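Local coordinates for protein chitinase (PDB 5GZT) that probably hydrolyses internal beta-1,4 linkages between N-acetylglucosamine units of chitin and chitodextrins, as an endo-acting family 18 glycoside hydrolase, at residues T969-G974 with Y1022-V1027. Sequence-based numbering, arbitrary orientation.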
ATOM      1  N   THR B 969      -7.627 -33.327  12.536  1.00 16.49           N
ATOM      2  CA  THR B 969      -6.699 -32.215  12.280  1.00 17.66           C
ATOM      3  C   THR B 969      -5.443 -32.867  11.645  1.00 18.78           C
ATOM      4  O   THR B 969      -4.336 -32.971  12.260  1.00 18.86           O
ATOM      5  CB  THR B 969      -6.406 -31.487  13.614  1.00 16.01           C
ATOM      6  OG1 THR B 969      -6.120 -32.463  14.616  1.00 17.96           O
ATOM      7  CG2 THR B 969      -7.600 -30.609  14.020  1.00 16.42           C
ATOM      8  N   TYR B 970      -5.673 -33.413  10.449  1.00 21.55           N
ATOM      9  CA  TYR B 970      -4.666 -34.161   9.678  1.00 21.30           C
ATOM     10  C   TYR B 970      -5.178 -34.407   8.266  1.00 20.97           C
ATOM     11  O   TYR B 970      -6.249 -33.917   7.933  1.00 22.57           O
ATOM     12  CB  TYR B 970      -4.143 -35.368  10.426  1.00 21.96           C
ATOM     13  CG  TYR B 970      -5.194 -36.333  10.937  1.00 24.65           C
ATOM     14  CD1 TYR B 970      -5.993 -37.085  10.049  1.00 25.24           C
ATOM     15  CD2 TYR B 970      -5.345 -36.551  12.278  1.00 24.24           C
ATOM     16  CE1 TYR B 970      -6.927 -38.023  10.531  1.00 24.46           C
ATOM     17  CE2 TYR B 970      -6.296 -37.441  12.759  1.00 27.33           C
ATOM     18  CZ  TYR B 970      -7.071 -38.156  11.899  1.00 25.80           C
ATOM     19  OH  TYR B 970      -7.926 -38.998  12.456  1.00 27.85           O
ATOM     20  N   ASP B 971      -4.401 -35.036   7.382  1.00 25.28           N
ATOM     21  CA  ASP B 971      -4.760 -35.170   5.960  1.00 21.86           C
ATOM     22  C   ASP B 971      -5.045 -33.877   5.265  1.00 22.52           C
ATOM     23  O   ASP B 971      -5.827 -33.848   4.297  1.00 21.79           O
ATOM     24  CB  ASP B 971      -6.008 -36.041   5.760  1.00 25.17           C
ATOM     25  CG  ASP B 971      -5.873 -37.440   6.300  1.00 27.13           C
ATOM     26  OD1 ASP B 971      -4.782 -38.023   6.264  1.00 30.06           O
ATOM     27  OD2 ASP B 971      -6.903 -37.996   6.797  1.00 29.10           O
ATOM     28  N   TYR B 972      -4.421 -32.786   5.711  1.00 21.54           N
ATOM     29  CA  TYR B 972      -4.632 -31.500   5.081  1.00 23.20           C
ATOM     30  C   TYR B 972      -4.123 -31.392   3.614  1.00 25.35           C
ATOM     31  O   TYR B 972      -4.642 -30.607   2.822  1.00 23.69           O
ATOM     32  CB  TYR B 972      -3.939 -30.398   5.885  1.00 24.02           C
ATOM     33  CG  TYR B 972      -4.332 -30.242   7.359  1.00 23.07           C
ATOM     34  CD1 TYR B 972      -5.640 -30.324   7.786  1.00 20.83           C
ATOM     35  CD2 TYR B 972      -3.370 -29.817   8.283  1.00 21.74           C
ATOM     36  CE1 TYR B 972      -5.955 -30.161   9.118  1.00 20.56           C
ATOM     37  CE2 TYR B 972      -3.671 -29.625   9.599  1.00 21.60           C
ATOM     38  CZ  TYR B 972      -5.007 -29.759  10.001  1.00 21.23           C
ATOM     39  OH  TYR B 972      -5.314 -29.575  11.316  1.00 19.30           O
ATOM     40  N   HIS B 973      -3.033 -32.097   3.349  1.00 26.76           N
ATOM     41  CA  HIS B 973      -2.353 -32.066   2.075  1.00 29.39           C
ATOM     42  C   HIS B 973      -1.851 -33.469   1.816  1.00 30.60           C
ATOM     43  O   HIS B 973      -1.653 -34.255   2.776  1.00 24.51           O
ATOM     44  CB  HIS B 973      -1.205 -31.075   2.139  1.00 23.78           C
ATOM     45  CG  HIS B 973      -1.670 -29.683   2.290  1.00 23.10           C
ATOM     46  ND1 HIS B 973      -2.482 -29.067   1.362  1.00 24.34           N
ATOM     47  CD2 HIS B 973      -1.521 -28.806   3.300  1.00 22.85           C
ATOM     48  CE1 HIS B 973      -2.724 -27.826   1.742  1.00 25.14           C
ATOM     49  NE2 HIS B 973      -2.157 -27.644   2.922  1.00 28.45           N
ATOM     50  N   GLY B 974      -1.684 -33.786   0.524  1.00 33.15           N
ATOM     51  CA  GLY B 974      -1.075 -35.103   0.130  1.00 38.11           C
ATOM     52  C   GLY B 974      -1.005 -35.274  -1.398  1.00 40.60           C
ATOM     53  O   GLY B 974      -1.052 -34.287  -2.119  1.00 38.37           O
ATOM     54  N   TYR B1022       0.594 -41.754  10.958  1.00 24.01           N
ATOM     55  CA  TYR B1022       1.012 -42.126   9.615  1.00 26.72           C
ATOM     56  C   TYR B1022       1.398 -40.858   8.914  1.00 27.16           C
ATOM     57  O   TYR B1022       0.941 -39.745   9.285  1.00 30.75           O
ATOM     58  CB  TYR B1022      -0.093 -42.847   8.803  1.00 23.68           C
ATOM     59  CG  TYR B1022      -1.370 -42.029   8.602  1.00 26.71           C
ATOM     60  CD1 TYR B1022      -2.413 -42.032   9.580  1.00 30.20           C
ATOM     61  CD2 TYR B1022      -1.553 -41.262   7.480  1.00 28.20           C
ATOM     62  CE1 TYR B1022      -3.575 -41.273   9.423  1.00 28.65           C
ATOM     63  CE2 TYR B1022      -2.717 -40.497   7.316  1.00 33.50           C
ATOM     64  CZ  TYR B1022      -3.718 -40.507   8.294  1.00 32.74           C
ATOM     65  OH  TYR B1022      -4.835 -39.740   8.064  1.00 38.25           O
ATOM     66  N   ALA B1023       2.126 -41.038   7.808  1.00 29.75           N
ATOM     67  CA  ALA B1023       2.580 -39.928   6.975  1.00 26.60           C
ATOM     68  C   ALA B1023       1.901 -39.792   5.655  1.00 26.80           C
ATOM     69  O   ALA B1023       1.229 -40.685   5.166  1.00 31.42           O
ATOM     70  CB  ALA B1023       4.067 -40.080   6.738  1.00 27.37           C
ATOM     71  N   ARG B1024       2.108 -38.638   5.056  1.00 25.80           N
ATOM     72  CA  ARG B1024       1.837 -38.409   3.624  1.00 26.31           C
ATOM     73  C   ARG B1024       3.081 -37.783   3.037  1.00 30.39           C
ATOM     74  O   ARG B1024       4.007 -37.462   3.760  1.00 35.20           O
ATOM     75  CB  ARG B1024       0.613 -37.535   3.403  1.00 27.89           C
ATOM     76  CG  ARG B1024      -0.685 -38.244   3.814  1.00 29.46           C
ATOM     77  CD  ARG B1024      -1.905 -37.359   3.562  1.00 33.53           C
ATOM     78  NE  ARG B1024      -3.097 -38.061   4.014  1.00 33.53           N
ATOM     79  CZ  ARG B1024      -3.681 -39.083   3.367  1.00 38.66           C
ATOM     80  NH1 ARG B1024      -3.284 -39.480   2.159  1.00 35.15           N
ATOM     81  NH2 ARG B1024      -4.716 -39.696   3.919  1.00 34.45           N
ATOM     82  N   GLY B1025       3.159 -37.690   1.724  1.00 35.56           N
ATOM     83  CA  GLY B1025       4.441 -37.310   1.105  1.00 35.23           C
ATOM     84  C   GLY B1025       4.363 -37.122  -0.403  1.00 39.07           C
ATOM     85  O   GLY B1025       3.294 -37.298  -0.974  1.00 31.61           O
ATOM     86  N   TRP B1026       5.466 -36.650  -1.019  1.00 36.48           N
ATOM     87  CA  TRP B1026       5.533 -36.446  -2.464  1.00 35.78           C
ATOM     88  C   TRP B1026       6.914 -36.894  -2.966  1.00 34.80           C
ATOM     89  O   TRP B1026       7.892 -36.834  -2.225  1.00 33.80           O
ATOM     90  CB  TRP B1026       5.321 -34.970  -2.873  1.00 38.08           C
ATOM     91  CG  TRP B1026       4.011 -34.408  -2.601  1.00 36.03           C
ATOM     92  CD1 TRP B1026       2.952 -34.245  -3.467  1.00 38.65           C
ATOM     93  CD2 TRP B1026       3.587 -33.905  -1.344  1.00 35.25           C
ATOM     94  NE1 TRP B1026       1.877 -33.676  -2.792  1.00 36.55           N
ATOM     95  CE2 TRP B1026       2.247 -33.471  -1.487  1.00 35.97           C
ATOM     96  CE3 TRP B1026       4.202 -33.831  -0.092  1.00 35.87           C
ATOM     97  CZ2 TRP B1026       1.517 -32.957  -0.423  1.00 36.89           C
ATOM     98  CZ3 TRP B1026       3.477 -33.311   0.968  1.00 37.05           C
ATOM     99  CH2 TRP B1026       2.150 -32.867   0.787  1.00 35.34           C
ATOM    100  N   VAL B1027       6.972 -37.311  -4.244  1.00 42.18           N
ATOM    101  CA  VAL B1027       8.258 -37.646  -4.933  1.00 40.19           C
ATOM    102  C   VAL B1027       8.542 -36.547  -5.958  1.00 44.03           C
ATOM    103  O   VAL B1027       7.673 -35.676  -6.212  1.00 43.61           O
ATOM    104  CB  VAL B1027       8.227 -39.058  -5.592  1.00 40.82           C
ATOM    105  CG1 VAL B1027       8.316 -40.154  -4.525  1.00 43.36           C
ATOM    106  CG2 VAL B1027       7.004 -39.284  -6.474  1.00 34.53           C
TER
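R1024 reaches from its strand to the carboxylate of D971, and the contact is built along its side chain. CB already faces the 969-974 loop, 4.0 Å from H973 O, and the chain, extended from CG to NE, carries CD closer to that same oxygen, at 3.2 Å. A turn about the CD-NE bond (chi4 -75°) then brings CZ to 3.3 Å from D971 OD1, with its nitrogens around that atom. NE donates to D971 OD1 at 2.8 Å with an N-H...O angle of 150°, and NH2 donates to the same oxygen at 2.9 Å. This side-on salt bridge spends two nitrogens on one acceptor. OD1 lies in the guanidinium plane, yet the arginine meets it from above the carboxylate, the two planes being 73° apart. Y1022 OH also donates to D971 OD1, at a very short 2.5 Å whose exact length is best taken with caution; the oxygen lies at the edge of the tyrosine ring. The same hydroxyl lies 3.5 Å from CD1 of Y970, whose side chain crosses that of Y1022 at about a right angle. An alanine in place of R1024 would probably leave D971 OD1 with Y1022 as its remaining partner across the contact and open a gap beside the H973 carbonyl. Farther along the strand, the W1026 indole packs against G974, CZ2 lying 3.4 Å from its CA, while H973 CB approaches the ring edge; the indole NE1 is hydrogen-bonded to E977 O. Y970 and D971 are the last two residues of the M-x-Y-D motif of family 18, which in relatives lines the substrate cleft. Here it follows barrel strand 964-967, with Y970 also packed against strands 1015-1020 and 1110-1114, and the contact ties that loop to strand 1024-1026, an outer strand of the antiparallel sheet inserted between the last two barrel strands.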